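Local coordinates for structural PPIase-like protein L605 (Mimivirus, PDB 2OSE), which is a trimeric cyclophilin that probably binds cyclosporin A and may catalyse cis-trans isomerisation of peptidyl-prolyl bonds, at residues F40-N46 and V106-I112; N87-G93 and S145-L151; Y119-H123 and L163-V169. All coordinates share one frame; numbering follows the deposited sequence.

Interaction 1 of 3, residues F40-N46 and V106-I112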
loop_
_atom_site.group_PDB
_atom_site.type_symbol
_atom_site.label_atom_id
_atom_site.label_comp_id
_atom_site.label_asym_id
_atom_site.label_seq_id
_atom_site.Cartn_x
_atom_site.Cartn_y
_atom_site.Cartn_z
ATOM N N PHE A 40 25.812 19.194 4.766
ATOM C CA PHE A 40 24.460 19.734 4.866
ATOM C C PHE A 40 24.200 20.085 6.307
ATOM O O PHE A 40 23.508 19.324 7.013
ATOM C CB PHE A 40 23.442 18.645 4.434
ATOM C CG PHE A 40 22.029 19.121 4.242
ATOM C CD1 PHE A 40 21.636 20.429 4.556
ATOM C CD2 PHE A 40 21.056 18.213 3.746
ATOM C CE1 PHE A 40 20.314 20.841 4.386
ATOM C CE2 PHE A 40 19.733 18.612 3.564
ATOM C CZ PHE A 40 19.351 19.931 3.873
ATOM N N PRO A 41 24.723 21.236 6.783
ATOM C CA PRO A 41 24.564 21.560 8.188
ATOM C C PRO A 41 23.179 21.467 8.821
ATOM O O PRO A 41 23.030 20.875 9.898
ATOM C CB PRO A 41 25.125 22.996 8.271
ATOM C CG PRO A 41 26.178 23.015 7.257
ATOM C CD PRO A 41 25.564 22.248 6.094
ATOM N N ALA A 42 22.161 22.061 8.199
ATOM C CA ALA A 42 20.831 22.064 8.819
ATOM C C ALA A 42 20.183 20.663 8.831
ATOM O O ALA A 42 19.441 20.340 9.732
ATOM C CB ALA A 42 19.883 23.071 8.078
ATOM N N GLY A 43 20.452 19.871 7.805
ATOM C CA GLY A 43 19.876 18.517 7.709
ATOM C C GLY A 43 20.541 17.539 8.666
ATOM O O GLY A 43 19.875 16.686 9.242
ATOM N N VAL A 44 21.851 17.671 8.818
ATOM C CA VAL A 44 22.645 16.941 9.841
ATOM C C VAL A 44 22.214 17.288 11.269
ATOM O O VAL A 44 21.987 16.386 12.101
ATOM C CB VAL A 44 24.158 17.166 9.618
ATOM C CG1 VAL A 44 24.998 16.645 10.829
ATOM C CG2 VAL A 44 24.564 16.468 8.352
ATOM N N GLU A 45 22.085 18.584 11.568
ATOM C CA GLU A 45 21.637 18.973 12.908
ATOM C C GLU A 45 20.235 18.483 13.242
ATOM O O GLU A 45 19.987 18.027 14.353
ATOM C CB GLU A 45 21.803 20.500 13.172
ATOM C CG GLU A 45 23.260 20.963 13.212
ATOM C CD GLU A 45 24.124 20.332 14.337
ATOM O OE1 GLU A 45 23.608 19.941 15.409
ATOM O OE2 GLU A 45 25.353 20.245 14.129
ATOM N N ASN A 46 19.325 18.529 12.266
ATOM C CA ASN A 46 17.995 17.992 12.498
ATOM C C ASN A 46 18.074 16.488 12.781
ATOM O O ASN A 46 17.461 16.013 13.710
ATOM C CB ASN A 46 17.090 18.256 11.283
ATOM C CG ASN A 46 15.655 17.783 11.496
ATOM O OD1 ASN A 46 15.013 18.117 12.507
ATOM N ND2 ASN A 46 15.132 17.012 10.526
ATOM N N VAL A 106 13.111 19.827 13.885
ATOM C CA VAL A 106 13.338 20.453 15.202
ATOM C C VAL A 106 13.234 21.994 15.123
ATOM O O VAL A 106 13.278 22.688 16.141
ATOM C CB VAL A 106 14.715 20.048 15.824
ATOM C CG1 VAL A 106 14.788 18.536 16.072
ATOM C CG2 VAL A 106 15.908 20.518 14.936
ATOM N N TYR A 107 13.105 22.516 13.908
ATOM C CA TYR A 107 13.044 23.958 13.700
ATOM C C TYR A 107 11.603 24.487 13.697
ATOM O O TYR A 107 11.176 25.102 12.722
ATOM C CB TYR A 107 13.733 24.287 12.381
ATOM C CG TYR A 107 15.103 23.646 12.239
ATOM C CD1 TYR A 107 16.165 24.033 13.066
ATOM C CD2 TYR A 107 15.340 22.660 11.273
ATOM C CE1 TYR A 107 17.436 23.456 12.930
ATOM C CE2 TYR A 107 16.616 22.085 11.116
ATOM C CZ TYR A 107 17.651 22.486 11.960
ATOM O OH TYR A 107 18.889 21.912 11.842
ATOM N N CYS A 108 10.862 24.249 14.784
ATOM C CA CYS A 108 9.399 24.483 14.824
ATOM C C CYS A 108 8.674 23.833 13.634
ATOM O O CYS A 108 7.683 24.379 13.099
ATOM C CB CYS A 108 9.071 25.980 14.884
ATOM S SG CYS A 108 9.926 26.841 16.209
ATOM N N ASP A 109 9.185 22.670 13.215
ATOM C CA ASP A 109 8.645 21.921 12.082
ATOM C C ASP A 109 8.688 22.672 10.764
ATOM O O ASP A 109 7.979 22.317 9.811
ATOM C CB ASP A 109 7.236 21.413 12.389
ATOM C CG ASP A 109 7.240 20.300 13.404
ATOM O OD1 ASP A 109 7.707 19.180 13.063
ATOM O OD2 ASP A 109 6.807 20.554 14.550
ATOM N N GLU A 110 9.537 23.698 10.704
ATOM C CA GLU A 110 9.825 24.372 9.445
ATOM C C GLU A 110 10.542 23.411 8.501
ATOM O O GLU A 110 11.412 22.641 8.939
ATOM C CB GLU A 110 10.732 25.589 9.650
ATOM C CG GLU A 110 10.130 26.778 10.375
ATOM C CD GLU A 110 11.143 27.923 10.498
ATOM O OE1 GLU A 110 11.575 28.195 11.637
ATOM O OE2 GLU A 110 11.530 28.531 9.458
ATOM N N PRO A 111 10.188 23.463 7.202
ATOM C CA PRO A 111 10.942 22.781 6.164
ATOM C C PRO A 111 12.416 23.166 6.219
ATOM O O PRO A 111 12.744 24.318 6.565
ATOM C CB PRO A 111 10.347 23.338 4.866
ATOM C CG PRO A 111 8.984 23.815 5.207
ATOM C CD PRO A 111 9.004 24.177 6.674
ATOM N N ILE A 112 13.295 22.231 5.861
ATOM C CA ILE A 112 14.725 22.528 5.777
ATOM C C ILE A 112 15.127 22.788 4.338
ATOM O O ILE A 112 15.001 21.912 3.506
ATOM C CB ILE A 112 15.627 21.366 6.363
ATOM C CG1 ILE A 112 15.194 21.028 7.782
ATOM C CG2 ILE A 112 17.111 21.756 6.309
ATOM C CD1 ILE A 112 15.634 19.642 8.263
#
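Tyr-107 OH donates to Ala-42 O over 2.7 Å, lying in the carbonyl plane on a lone pair (C=O...O angle 124°), one of two hydrogen bonds that tie the first helical turns of 41-46 to the irregular segment 106-112. That oxygen also accepts the helical N-H of Asn-46, so two donors grip it. Farther along the helix, Asn-46 OD1 takes the backbone N-H of Val-106 (N to OD1 2.9 Å), with the donor tilted 28° from the amide plane. With CG anti to the backbone N (chi1 -177°), the Asn-46 amide extends past Val-106, whose CG2 flanks OD1. The segment 106-112 belongs to the long connection between strands 89-92 and 128-135 of the cyclophilin barrel and reverses direction in a type I' turn, Tyr-107 to Glu-110, which lets both Val-106 and Tyr-107 on one side of it and Ile-112 on the other meet the helix. The apolar part centres on Ile-112. Its CG2 packs 3.5 Å from Ala-42 CB and 3.8 Å from Phe-40 CZ at the helix N-cap residue, while CD1 lies against Asn-46 CB (3.6 Å) and reaches the edge of the Tyr-107 ring. The Phe-40 ring also meets Phe-116 and Tyr-143 edge-to-face.

Interaction 2 of 3, residues N87-G93 and S145-L151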
loop_
_atom_site.group_PDB
_atom_site.type_symbol
_atom_site.label_atom_id
_atom_site.label_comp_id
_atom_site.label_asym_id
_atom_site.label_seq_id
_atom_site.Cartn_x
_atom_site.Cartn_y
_atom_site.Cartn_z
ATOM N N ASN A 87 18.005 -5.321 -1.503
ATOM C CA ASN A 87 19.243 -5.013 -2.260
ATOM C C ASN A 87 19.395 -3.534 -2.596
ATOM O O ASN A 87 20.242 -3.169 -3.419
ATOM C CB ASN A 87 19.365 -5.821 -3.570
ATOM C CG ASN A 87 19.738 -7.260 -3.356
ATOM O OD1 ASN A 87 19.620 -8.082 -4.277
ATOM N ND2 ASN A 87 20.194 -7.589 -2.167
ATOM N N ASN A 88 18.582 -2.690 -1.962
ATOM C CA ASN A 88 18.621 -1.261 -2.241
ATOM C C ASN A 88 18.708 -0.401 -1.001
ATOM O O ASN A 88 19.798 0.102 -0.687
ATOM C CB ASN A 88 17.465 -0.803 -3.151
ATOM C CG ASN A 88 17.622 -1.293 -4.544
ATOM O OD1 ASN A 88 18.118 -0.570 -5.441
ATOM N ND2 ASN A 88 17.237 -2.554 -4.761
ATOM N N TYR A 89 17.594 -0.251 -0.286
ATOM C CA TYR A 89 17.519 0.730 0.828
ATOM C C TYR A 89 16.428 0.452 1.822
ATOM O O TYR A 89 15.502 -0.336 1.554
ATOM C CB TYR A 89 17.346 2.179 0.306
ATOM C CG TYR A 89 16.208 2.354 -0.713
ATOM C CD1 TYR A 89 14.873 2.330 -0.303
ATOM C CD2 TYR A 89 16.487 2.573 -2.070
ATOM C CE1 TYR A 89 13.815 2.491 -1.245
ATOM C CE2 TYR A 89 15.428 2.728 -3.024
ATOM C CZ TYR A 89 14.118 2.673 -2.586
ATOM O OH TYR A 89 13.088 2.811 -3.494
ATOM N N ILE A 90 16.519 1.126 2.969
ATOM C CA ILE A 90 15.403 1.209 3.904
ATOM C C ILE A 90 15.203 2.708 4.197
ATOM O O ILE A 90 16.158 3.473 4.100
ATOM C CB ILE A 90 15.677 0.437 5.214
ATOM C CG1 ILE A 90 16.960 0.942 5.895
ATOM C CG2 ILE A 90 15.727 -1.093 4.961
ATOM C CD1 ILE A 90 17.222 0.248 7.213
ATOM N N VAL A 91 13.992 3.102 4.574
ATOM C CA VAL A 91 13.646 4.529 4.761
ATOM C C VAL A 91 12.809 4.671 6.008
ATOM O O VAL A 91 11.955 3.827 6.285
ATOM C CB VAL A 91 12.915 5.121 3.508
ATOM C CG1 VAL A 91 12.547 6.572 3.736
ATOM C CG2 VAL A 91 13.807 5.020 2.301
ATOM N N SER A 92 13.076 5.709 6.803
ATOM C CA SER A 92 12.306 5.970 8.005
ATOM C C SER A 92 12.183 7.479 8.250
ATOM O O SER A 92 12.605 8.256 7.416
ATOM C CB SER A 92 12.940 5.261 9.216
ATOM O OG SER A 92 12.050 5.261 10.321
ATOM N N GLY A 93 11.573 7.879 9.367
ATOM C CA GLY A 93 11.559 9.291 9.749
ATOM C C GLY A 93 10.226 9.954 10.046
ATOM O O GLY A 93 10.193 11.162 10.290
ATOM N N SER A 145 12.835 15.132 8.537
ATOM C CA SER A 145 13.321 13.979 9.300
ATOM C C SER A 145 13.454 12.657 8.511
ATOM O O SER A 145 14.031 11.687 9.034
ATOM C CB SER A 145 12.376 13.763 10.480
ATOM O OG SER A 145 11.037 13.574 10.017
ATOM N N THR A 146 12.884 12.612 7.301
ATOM C CA THR A 146 12.901 11.439 6.420
ATOM C C THR A 146 14.297 11.091 5.893
ATOM O O THR A 146 14.955 11.898 5.246
ATOM C CB THR A 146 11.955 11.612 5.186
ATOM O OG1 THR A 146 10.675 12.092 5.640
ATOM C CG2 THR A 146 11.769 10.251 4.449
ATOM N N PHE A 147 14.739 9.869 6.173
ATOM C CA PHE A 147 16.111 9.509 5.875
ATOM C C PHE A 147 16.177 8.104 5.279
ATOM O O PHE A 147 15.312 7.279 5.522
ATOM C CB PHE A 147 16.986 9.642 7.151
ATOM C CG PHE A 147 16.762 8.539 8.173
ATOM C CD1 PHE A 147 17.393 7.303 8.025
ATOM C CD2 PHE A 147 15.937 8.739 9.265
ATOM C CE1 PHE A 147 17.211 6.306 8.948
ATOM C CE2 PHE A 147 15.739 7.736 10.216
ATOM C CZ PHE A 147 16.377 6.531 10.050
ATOM N N MET A 148 17.227 7.844 4.519
ATOM C CA MET A 148 17.419 6.596 3.834
ATOM C C MET A 148 18.787 6.018 4.207
ATOM O O MET A 148 19.749 6.760 4.339
ATOM C CB MET A 148 17.414 6.890 2.337
ATOM C CG MET A 148 17.579 5.664 1.445
ATOM S SD MET A 148 17.721 6.052 -0.306
ATOM C CE MET A 148 15.974 6.443 -0.659
ATOM N N ILE A 149 18.859 4.687 4.323
ATOM C CA ILE A 149 20.150 3.973 4.423
ATOM C C ILE A 149 20.224 2.935 3.329
ATOM O O ILE A 149 19.277 2.127 3.136
ATOM C CB ILE A 149 20.335 3.311 5.850
ATOM C CG1 ILE A 149 20.246 4.374 6.953
ATOM C CG2 ILE A 149 21.648 2.523 5.930
ATOM C CD1 ILE A 149 20.340 3.812 8.356
ATOM N N THR A 150 21.348 2.916 2.614
ATOM C CA THR A 150 21.532 1.945 1.535
ATOM C C THR A 150 21.906 0.570 2.084
ATOM O O THR A 150 22.739 0.457 3.024
ATOM C CB THR A 150 22.619 2.376 0.501
ATOM O OG1 THR A 150 23.806 2.803 1.201
ATOM C CG2 THR A 150 22.125 3.524 -0.381
ATOM N N LEU A 151 21.366 -0.483 1.442
ATOM C CA LEU A 151 21.593 -1.882 1.854
ATOM C C LEU A 151 22.696 -2.521 1.034
ATOM O O LEU A 151 23.175 -3.618 1.363
ATOM C CB LEU A 151 20.316 -2.739 1.741
ATOM C CG LEU A 151 19.140 -2.310 2.620
ATOM C CD1 LEU A 151 17.867 -3.097 2.273
ATOM C CD2 LEU A 151 19.438 -2.421 4.130
#
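Met-148 lays its terminal methyl over the Tyr-89 ring: CE stands 4.1 Å from the ring centroid, only 12° off the normal, a CH-pi contact, while SD sits obliquely in a Met-aromatic contact. The two residues belong to neighbouring antiparallel strands, 89-92 and 147-150, of the cyclophilin beta-barrel. Met-148 runs extended through chi1 and chi2 and bends at chi3 (-75°), which carries CE above the ring and also to 3.9 Å from Val-91 CG2. Tyr-89, Val-91, Met-148 and Thr-150 share one sheet face; Ala-191 of the second subunit packs on Tyr-89 and Met-148, placing this patch at a trimer interface. On the other face, the side chains of Ile-90 and Ile-149 run alongside each other in the same direction, and Leu-151 CD1 crosses to Ile-90 CG2 at 4.0 Å; helix 177-186 packs on all three. Farther along this face, Ser-92 CA lies over a face of the Phe-147 ring, Ser-92 CB is 3.8 Å from Phe-147 CZ, and Ser-92 OG is satisfied by Lys-80 O.

Ile-90 with Ile-149 and Ser-92 with Phe-147 are the hydrogen-bonded pairs, each exchanging two backbone bonds. A fifth, Leu-151 N to Asn-88 O, is nearly straight at hydrogen (176°), although the donor stands above the carbonyl plane. On the other edge of the strand, against 83-85, Asn-88 and Tyr-89 both face Leu-85 in a classic beta bulge. At the far end, Ser-145 OG accepts from Gly-104 N and donates to Gly-93 O over 2.6 Å, in the carbonyl plane.

Interaction 3 of 3, residues Y119-H123 and L163-V169; sequences YFYPH and LDRDQVV
His-123 is sandwiched between two aliphatic side chains, the tightly packed end of a contact that loosens toward Phe-120. Val-169 CG2 presses on one face of the imidazole, 3.5 Å from its centroid, and Leu-163 CD1 covers the opposite face at 4.0 Å, both 18° off the ring normal. The ring gets there with CG roughly anti to the backbone N (chi1 -151°), and NE2 hydrogen-bonds to Ser-130 OG on strand 128-135, which should limit its rotation. The other Val-169 methyl, CG1, meets Tyr-121 CB at 3.7 Å; the Tyr-121 ring turns away to stack on Phe-36, and its hydroxyl bonds to Asp-38.

Between the backbones, water replaces direct hydrogen bonds. Tyr-121 and Val-169 are linked through two waters: one accepts from Tyr-121 N and donates to Val-169 O, the other accepts from Val-169 N (3.0 Å) and donates to Tyr-121 O (2.7 Å). An extended loop thus runs beside the start of barrel strand 168-175. On the solvent side, the Arg-165 guanidinium lies flat on the exposed Phe-120 ring, planes 7° apart and CZ 3.8 Å from the centroid, a cation-pi stack. Arg-165 occupies a type I turn, Asp-164 to Gln-167, reinforced by an Asx turn in which Asp-164 OD1 accepts from Asp-166 N. The contact therefore relies on dispersion around His-123, bridging water and a cation-pi stack whose electrostatic share is probably weakened by solvent.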
loop_
_atom_site.group_PDB
_atom_site.type_symbol
_atom_site.label_atom_id
_atom_site.label_comp_id
_atom_site.label_asym_id
_atom_site.label_seq_id
_atom_site.Cartn_x
_atom_site.Cartn_y
_atom_site.Cartn_z
ATOM N N TYR A 119 31.132 20.249 0.926
ATOM C CA TYR A 119 31.445 18.969 0.283
ATOM C C TYR A 119 30.221 18.153 -0.114
ATOM O O TYR A 119 29.134 18.320 0.452
ATOM C CB TYR A 119 32.351 18.105 1.169
ATOM C CG TYR A 119 33.714 18.701 1.400
ATOM C CD1 TYR A 119 34.791 18.359 0.580
ATOM C CD2 TYR A 119 33.931 19.618 2.441
ATOM C CE1 TYR A 119 36.061 18.911 0.787
ATOM C CE2 TYR A 119 35.198 20.172 2.658
ATOM C CZ TYR A 119 36.250 19.808 1.828
ATOM O OH TYR A 119 37.506 20.351 2.035
ATOM N N PHE A 120 30.446 17.282 -1.092
ATOM C CA PHE A 120 29.480 16.342 -1.589
ATOM C C PHE A 120 30.058 14.939 -1.428
ATOM O O PHE A 120 31.244 14.725 -1.681
ATOM C CB PHE A 120 29.209 16.671 -3.058
ATOM C CG PHE A 120 28.608 15.551 -3.848
ATOM C CD1 PHE A 120 27.244 15.346 -3.846
ATOM C CD2 PHE A 120 29.409 14.735 -4.628
ATOM C CE1 PHE A 120 26.685 14.316 -4.589
ATOM C CE2 PHE A 120 28.865 13.700 -5.375
ATOM C CZ PHE A 120 27.507 13.495 -5.357
ATOM N N TYR A 121 29.213 13.996 -1.004
ATOM C CA TYR A 121 29.596 12.585 -0.867
ATOM C C TYR A 121 28.814 11.747 -1.875
ATOM O O TYR A 121 27.588 11.794 -1.897
ATOM C CB TYR A 121 29.367 12.077 0.579
ATOM C CG TYR A 121 30.199 12.834 1.582
ATOM C CD1 TYR A 121 31.427 12.332 2.032
ATOM C CD2 TYR A 121 29.804 14.083 2.038
ATOM C CE1 TYR A 121 32.224 13.067 2.923
ATOM C CE2 TYR A 121 30.598 14.823 2.926
ATOM C CZ TYR A 121 31.801 14.296 3.357
ATOM O OH TYR A 121 32.556 15.030 4.234
ATOM N N PRO A 122 29.519 10.990 -2.724
ATOM C CA PRO A 122 28.838 10.131 -3.717
ATOM C C PRO A 122 27.923 9.115 -3.032
ATOM O O PRO A 122 28.096 8.840 -1.818
ATOM C CB PRO A 122 29.982 9.436 -4.459
ATOM C CG PRO A 122 31.242 10.273 -4.142
ATOM C CD PRO A 122 30.991 10.907 -2.794
ATOM N N HIS A 123 26.935 8.611 -3.785
ATOM C CA HIS A 123 25.835 7.801 -3.227
ATOM C C HIS A 123 25.897 6.398 -3.841
ATOM O O HIS A 123 24.909 5.879 -4.382
ATOM C CB HIS A 123 24.478 8.496 -3.523
ATOM C CG HIS A 123 23.387 8.236 -2.515
ATOM N ND1 HIS A 123 23.389 7.156 -1.651
ATOM C CD2 HIS A 123 22.218 8.889 -2.293
ATOM C CE1 HIS A 123 22.288 7.177 -0.918
ATOM N NE2 HIS A 123 21.565 8.222 -1.284
ATOM N N LEU A 163 18.789 6.802 -8.117
ATOM C CA LEU A 163 18.424 7.782 -7.088
ATOM C C LEU A 163 18.751 9.176 -7.574
ATOM O O LEU A 163 19.791 9.379 -8.182
ATOM C CB LEU A 163 19.136 7.510 -5.756
ATOM C CG LEU A 163 18.728 6.254 -4.947
ATOM C CD1 LEU A 163 19.728 6.017 -3.803
ATOM C CD2 LEU A 163 17.298 6.341 -4.403
ATOM N N ASP A 164 17.853 10.120 -7.294
ATOM C CA ASP A 164 18.074 11.516 -7.605
ATOM C C ASP A 164 19.291 12.044 -6.825
ATOM O O ASP A 164 19.496 11.697 -5.657
ATOM C CB ASP A 164 16.826 12.314 -7.253
ATOM C CG ASP A 164 16.769 13.665 -7.963
ATOM O OD1 ASP A 164 17.442 14.601 -7.494
ATOM O OD2 ASP A 164 16.028 13.793 -8.969
ATOM N N ARG A 165 20.109 12.854 -7.488
ATOM C CA ARG A 165 21.208 13.589 -6.834
ATOM C C ARG A 165 20.725 14.310 -5.567
ATOM O O ARG A 165 21.508 14.529 -4.628
ATOM C CB ARG A 165 21.780 14.584 -7.841
ATOM C CG ARG A 165 22.676 15.656 -7.299
ATOM C CD ARG A 165 24.145 15.394 -7.581
ATOM N NE ARG A 165 24.974 16.472 -7.027
ATOM C CZ ARG A 165 26.274 16.618 -7.278
ATOM N NH1 ARG A 165 26.895 15.747 -8.080
ATOM N NH2 ARG A 165 26.952 17.626 -6.733
ATOM N N ASP A 166 19.434 14.650 -5.534
ATOM C CA ASP A 166 18.831 15.296 -4.380
ATOM C C ASP A 166 18.660 14.356 -3.177
ATOM O O ASP A 166 18.255 14.801 -2.113
ATOM C CB ASP A 166 17.453 15.873 -4.726
ATOM C CG ASP A 166 17.513 17.046 -5.700
ATOM O OD1 ASP A 166 18.566 17.724 -5.799
ATOM O OD2 ASP A 166 16.463 17.289 -6.348
ATOM N N GLN A 167 18.906 13.065 -3.378
ATOM C CA GLN A 167 18.935 12.097 -2.280
ATOM C C GLN A 167 20.309 12.253 -1.656
ATOM O O GLN A 167 21.232 11.489 -1.946
ATOM C CB GLN A 167 18.669 10.680 -2.800
ATOM C CG GLN A 167 17.258 10.502 -3.461
ATOM C CD GLN A 167 16.173 9.994 -2.529
ATOM O OE1 GLN A 167 16.274 10.086 -1.309
ATOM N NE2 GLN A 167 15.117 9.420 -3.118
ATOM N N VAL A 168 20.435 13.265 -0.810
ATOM C CA VAL A 168 21.751 13.785 -0.380
ATOM C C VAL A 168 22.393 13.018 0.798
ATOM O O VAL A 168 21.826 12.944 1.885
ATOM C CB VAL A 168 21.658 15.316 -0.061
ATOM C CG1 VAL A 168 20.708 15.567 1.110
ATOM C CG2 VAL A 168 23.072 15.917 0.263
ATOM N N VAL A 169 23.584 12.471 0.550
ATOM C CA VAL A 169 24.356 11.720 1.537
ATOM C C VAL A 169 24.896 12.639 2.644
ATOM O O VAL A 169 25.609 13.622 2.367
ATOM C CB VAL A 169 25.512 10.961 0.867
ATOM C CG1 VAL A 169 26.417 10.210 1.910
ATOM C CG2 VAL A 169 24.972 9.994 -0.137
HETATM O O HOH W 1 26.526 14.852 0.082
HETATM O O HOH W 2 25.217 13.139 -1.854
#

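Overall arrangement
Interaction 2 is the sheet contact nearest the centre of the chain, held by regular backbone hydrogen bonds. Interaction 1 is also buried, but joins a helix to a loop through side-chain hydrogen bonds and Ile-112; interaction 3 is only partly buried and relies on ring faces and water. Segments 106-112 and 119-123 lie in the same long connection after strand 89-92. Interactions 2 and 3 share the barrel sheet and meet directly, Thr-150 CG2 lying 3.7 Å from His-123 CE1, and both touch the second subunit, which interaction 1 does not. Interaction 1 meets interaction 3 where Phe-40 packs on Val-168, and interaction 2 where Asn-46 approaches Ser-145.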